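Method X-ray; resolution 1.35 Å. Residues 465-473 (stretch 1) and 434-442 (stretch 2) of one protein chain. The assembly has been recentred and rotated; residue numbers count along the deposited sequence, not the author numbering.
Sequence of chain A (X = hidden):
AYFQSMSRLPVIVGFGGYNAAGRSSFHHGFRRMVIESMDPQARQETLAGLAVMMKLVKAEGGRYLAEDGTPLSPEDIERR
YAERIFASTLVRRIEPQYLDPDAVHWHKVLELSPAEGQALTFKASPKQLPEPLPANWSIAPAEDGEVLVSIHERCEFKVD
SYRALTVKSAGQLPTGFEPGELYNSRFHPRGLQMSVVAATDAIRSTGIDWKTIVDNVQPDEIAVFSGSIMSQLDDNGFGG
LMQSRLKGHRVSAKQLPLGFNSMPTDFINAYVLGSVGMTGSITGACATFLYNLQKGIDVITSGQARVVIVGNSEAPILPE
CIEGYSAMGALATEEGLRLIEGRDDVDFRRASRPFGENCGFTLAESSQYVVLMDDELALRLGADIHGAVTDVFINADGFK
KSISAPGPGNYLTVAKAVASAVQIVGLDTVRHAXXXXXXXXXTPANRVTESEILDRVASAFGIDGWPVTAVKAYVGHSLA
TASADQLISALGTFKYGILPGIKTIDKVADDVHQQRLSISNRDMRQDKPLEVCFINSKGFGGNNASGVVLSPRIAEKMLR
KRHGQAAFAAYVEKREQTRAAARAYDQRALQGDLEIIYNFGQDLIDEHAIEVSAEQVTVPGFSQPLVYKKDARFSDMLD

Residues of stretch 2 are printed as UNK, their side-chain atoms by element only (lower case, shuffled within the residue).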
# COMPACT_ATOMS: atom_id res chain seq x y z
N GLY A 465 14.94 -11.96 32.78
CA GLY A 465 15.62 -10.69 32.63
C GLY A 465 15.80 -10.27 31.17
O GLY A 465 16.84 -9.74 30.79
N TRP A 466 14.78 -10.52 30.36
CA TRP A 466 14.87 -10.30 28.91
C TRP A 466 14.96 -8.80 28.67
O TRP A 466 14.02 -8.08 28.97
CB TRP A 466 13.64 -10.83 28.20
CG TRP A 466 13.81 -11.28 26.77
CD1 TRP A 466 14.96 -11.41 26.06
CD2 TRP A 466 12.75 -11.68 25.90
NE1 TRP A 466 14.68 -11.87 24.79
CE2 TRP A 466 13.33 -12.05 24.67
CE3 TRP A 466 11.36 -11.76 26.06
CZ2 TRP A 466 12.56 -12.50 23.59
CZ3 TRP A 466 10.60 -12.21 24.99
CH2 TRP A 466 11.21 -12.58 23.77
N PRO A 467 16.09 -8.33 28.13
CA PRO A 467 16.21 -6.88 28.01
C PRO A 467 15.29 -6.31 26.94
O PRO A 467 15.20 -6.84 25.81
CB PRO A 467 17.69 -6.66 27.64
CG PRO A 467 18.36 -7.94 28.06
CD PRO A 467 17.36 -9.02 27.82
N VAL A 468 14.62 -5.23 27.31
CA VAL A 468 13.65 -4.54 26.46
C VAL A 468 14.04 -3.07 26.29
O VAL A 468 14.37 -2.38 27.25
CB VAL A 468 12.22 -4.63 27.08
CG1 VAL A 468 11.21 -3.81 26.27
CG2 VAL A 468 11.77 -6.06 27.21
N THR A 469 13.97 -2.59 25.05
CA THR A 469 14.19 -1.19 24.73
C THR A 469 13.04 -0.71 23.84
O THR A 469 12.33 -1.52 23.26
CB THR A 469 15.58 -1.00 24.08
OG1 THR A 469 15.87 0.40 23.93
CG2 THR A 469 15.68 -1.71 22.74
N ALA A 470 12.83 0.61 23.79
CA ALA A 470 11.68 1.19 23.10
C ALA A 470 12.05 2.49 22.38
O ALA A 470 12.10 3.55 22.97
CB ALA A 470 10.54 1.41 24.08
N VAL A 471 12.33 2.36 21.09
CA VAL A 471 12.88 3.48 20.33
C VAL A 471 11.89 4.65 20.24
O VAL A 471 12.31 5.80 20.10
CB VAL A 471 13.31 3.03 18.91
CG1 VAL A 471 12.08 2.86 18.01
CG2 VAL A 471 14.32 4.00 18.31
N LYS A 472 10.59 4.38 20.36
CA LYS A 472 9.59 5.44 20.23
C LYS A 472 9.67 6.45 21.37
O LYS A 472 9.15 7.56 21.26
CB LYS A 472 8.17 4.87 20.12
CG LYS A 472 7.92 4.06 18.84
CD LYS A 472 6.52 3.46 18.82
CE LYS A 472 6.27 2.60 17.57
NZ LYS A 472 7.22 1.45 17.48
N ALA A 473 10.32 6.09 22.47
CA ALA A 473 10.55 7.06 23.54
C ALA A 473 11.35 8.25 23.02
O ALA A 473 11.15 9.40 23.46
CB ALA A 473 11.29 6.40 24.69
N UNK A 434 20.03 -12.17 23.91
CA UNK A 434 19.03 -11.56 23.03
C UNK A 434 18.30 -10.43 23.73
O UNK A 434 18.25 -10.38 24.96
o UNK A 434 17.04 -12.94 23.41
c UNK A 434 18.04 -12.61 22.47
N UNK A 435 17.76 -9.51 22.94
CA UNK A 435 16.97 -8.40 23.46
C UNK A 435 15.79 -8.13 22.53
O UNK A 435 15.75 -8.61 21.39
c UNK A 435 19.44 -5.13 20.25
c UNK A 435 18.47 -4.52 21.03
c UNK A 435 18.38 -6.46 22.47
c UNK A 435 17.96 -5.18 22.14
c UNK A 435 19.37 -7.05 21.69
c UNK A 435 17.83 -7.15 23.71
c UNK A 435 19.89 -6.38 20.57
N UNK A 436 14.83 -7.38 23.04
CA UNK A 436 13.62 -7.06 22.31
C UNK A 436 13.54 -5.56 22.07
O UNK A 436 13.65 -4.75 22.99
c UNK A 436 11.08 -7.11 22.31
c UNK A 436 12.36 -7.49 23.09
c UNK A 436 12.37 -8.98 23.40
N UNK A 437 13.38 -5.19 20.81
CA UNK A 437 12.94 -3.86 20.44
C UNK A 437 11.43 -3.88 20.48
O UNK A 437 10.76 -4.30 19.52
c UNK A 437 15.92 -2.53 19.22
n UNK A 437 14.28 -1.09 19.33
n UNK A 437 16.42 -1.27 19.39
c UNK A 437 15.41 -0.41 19.46
c UNK A 437 14.56 -2.42 19.17
c UNK A 437 13.49 -3.45 19.07
N UNK A 438 10.89 -3.44 21.61
CA UNK A 438 9.47 -3.47 21.83
C UNK A 438 8.78 -2.48 20.94
O UNK A 438 9.32 -1.42 20.62
c UNK A 438 9.14 -3.16 23.26
N UNK A 439 7.56 -2.82 20.56
CA UNK A 439 6.70 -1.91 19.84
C UNK A 439 6.59 -0.62 20.64
O UNK A 439 6.80 0.46 20.11
c UNK A 439 4.40 -1.64 18.88
c UNK A 439 5.34 -2.53 19.61
c UNK A 439 3.21 -1.09 19.24
n UNK A 439 2.77 -0.34 18.18
c UNK A 439 3.65 -0.44 17.19
n UNK A 439 4.65 -1.21 17.59
N UNK A 440 6.28 -0.75 21.93
CA UNK A 440 6.43 0.34 22.89
C UNK A 440 5.88 1.67 22.40
O UNK A 440 6.62 2.64 22.31
N UNK A 441 4.59 1.70 22.12
CA UNK A 441 3.98 2.85 21.45
C UNK A 441 3.55 3.95 22.41
O UNK A 441 3.15 5.01 21.96
c UNK A 441 2.78 2.39 20.63
o UNK A 441 1.93 1.60 21.44
N UNK A 442 3.65 3.71 23.72
CA UNK A 442 3.28 4.67 24.76
C UNK A 442 1.77 4.79 24.95
O UNK A 442 1.25 5.89 25.11
c UNK A 442 3.88 6.06 24.52
o UNK A 442 3.85 6.85 25.71
O HOH W 1 11.70 -0.22 19.94
O HOH W 2 9.22 1.81 21.01
O HOH W 3 6.74 -0.80 15.72

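Position 434 carries one carbon and then one oxygen. The oxygen lies 2.9 Å from W466 NE1, near the plane of the indole and at its edge, where the ring N-H points. A small hydroxyl side chain fits: this is S434, and its OG accepts the hydrogen bond from W466 NE1.

Position 435 has one carbon followed by a six-membered ring of carbons with no oxygen, which makes it F435. Its CB packs 4.0 Å from P467 CB, while the end of the side chain leads away from stretch 1; T469 CG2 meets the ring at its edge, 4.2 Å from CD2.

Position 436 bears three carbons, one carrying the other two, and no heteroatom. That is the beta-branched V436, a shape well suited to a strand. Its CG2 sits over the face of the W466 six-membered ring, 3.5 Å from the centroid, a CH-pi contact, and its CB lies 4.4 Å from V468 CG2.

Position 437 shows one carbon and a five-membered ring of three carbons and two nitrogens, so it is H437. The flat ring offers a face to T469 CG2, 3.5 Å from the centroid, and an edge to V471 CB, 4.1 Å from CE1. Its ND1 bonds to water 1, 2.8 Å away, which also accepts from V471 N at 2.9 Å.

Position 438 has a single side-chain carbon, hence A438. This CB points toward stretch 1 and reaches V468 CG1 at 3.7 Å, a compact apolar fit.

Position 439 repeats the five-membered ring with two nitrogens: H439. Its backbone O accepts from K472 NZ at 2.8 Å, and its ND1 and that same NZ share water 3, at 2.8 and 2.9 Å.

Position 440 has no side-chain atoms and is G440. Its positive phi favours glycine, and an ideal CB would fall 2.9 Å from A470 CB, a clash.

Positions 441 and 442 each have one carbon and one oxygen: S441 and S442. The CB of S441 points away, leaving its CA 3.7 Å from K472 CD; S442 makes no contact with stretch 1.

The contact begins as parallel strand pairing. V436 N donates to P467 O (2.8 Å), T469 N to V436 O (3.0 Å), and A438 N to T469 O (2.9 Å), so V436 uses both its N and O. V468 and V436 share one face of the sheet, T469 and H437 the other. Beyond the strands, waters and the K472 amine take over, tying the turning backbone of stretch 2 to stretch 1.

Stretch 2, residues 434-442: SFVHAHGSS
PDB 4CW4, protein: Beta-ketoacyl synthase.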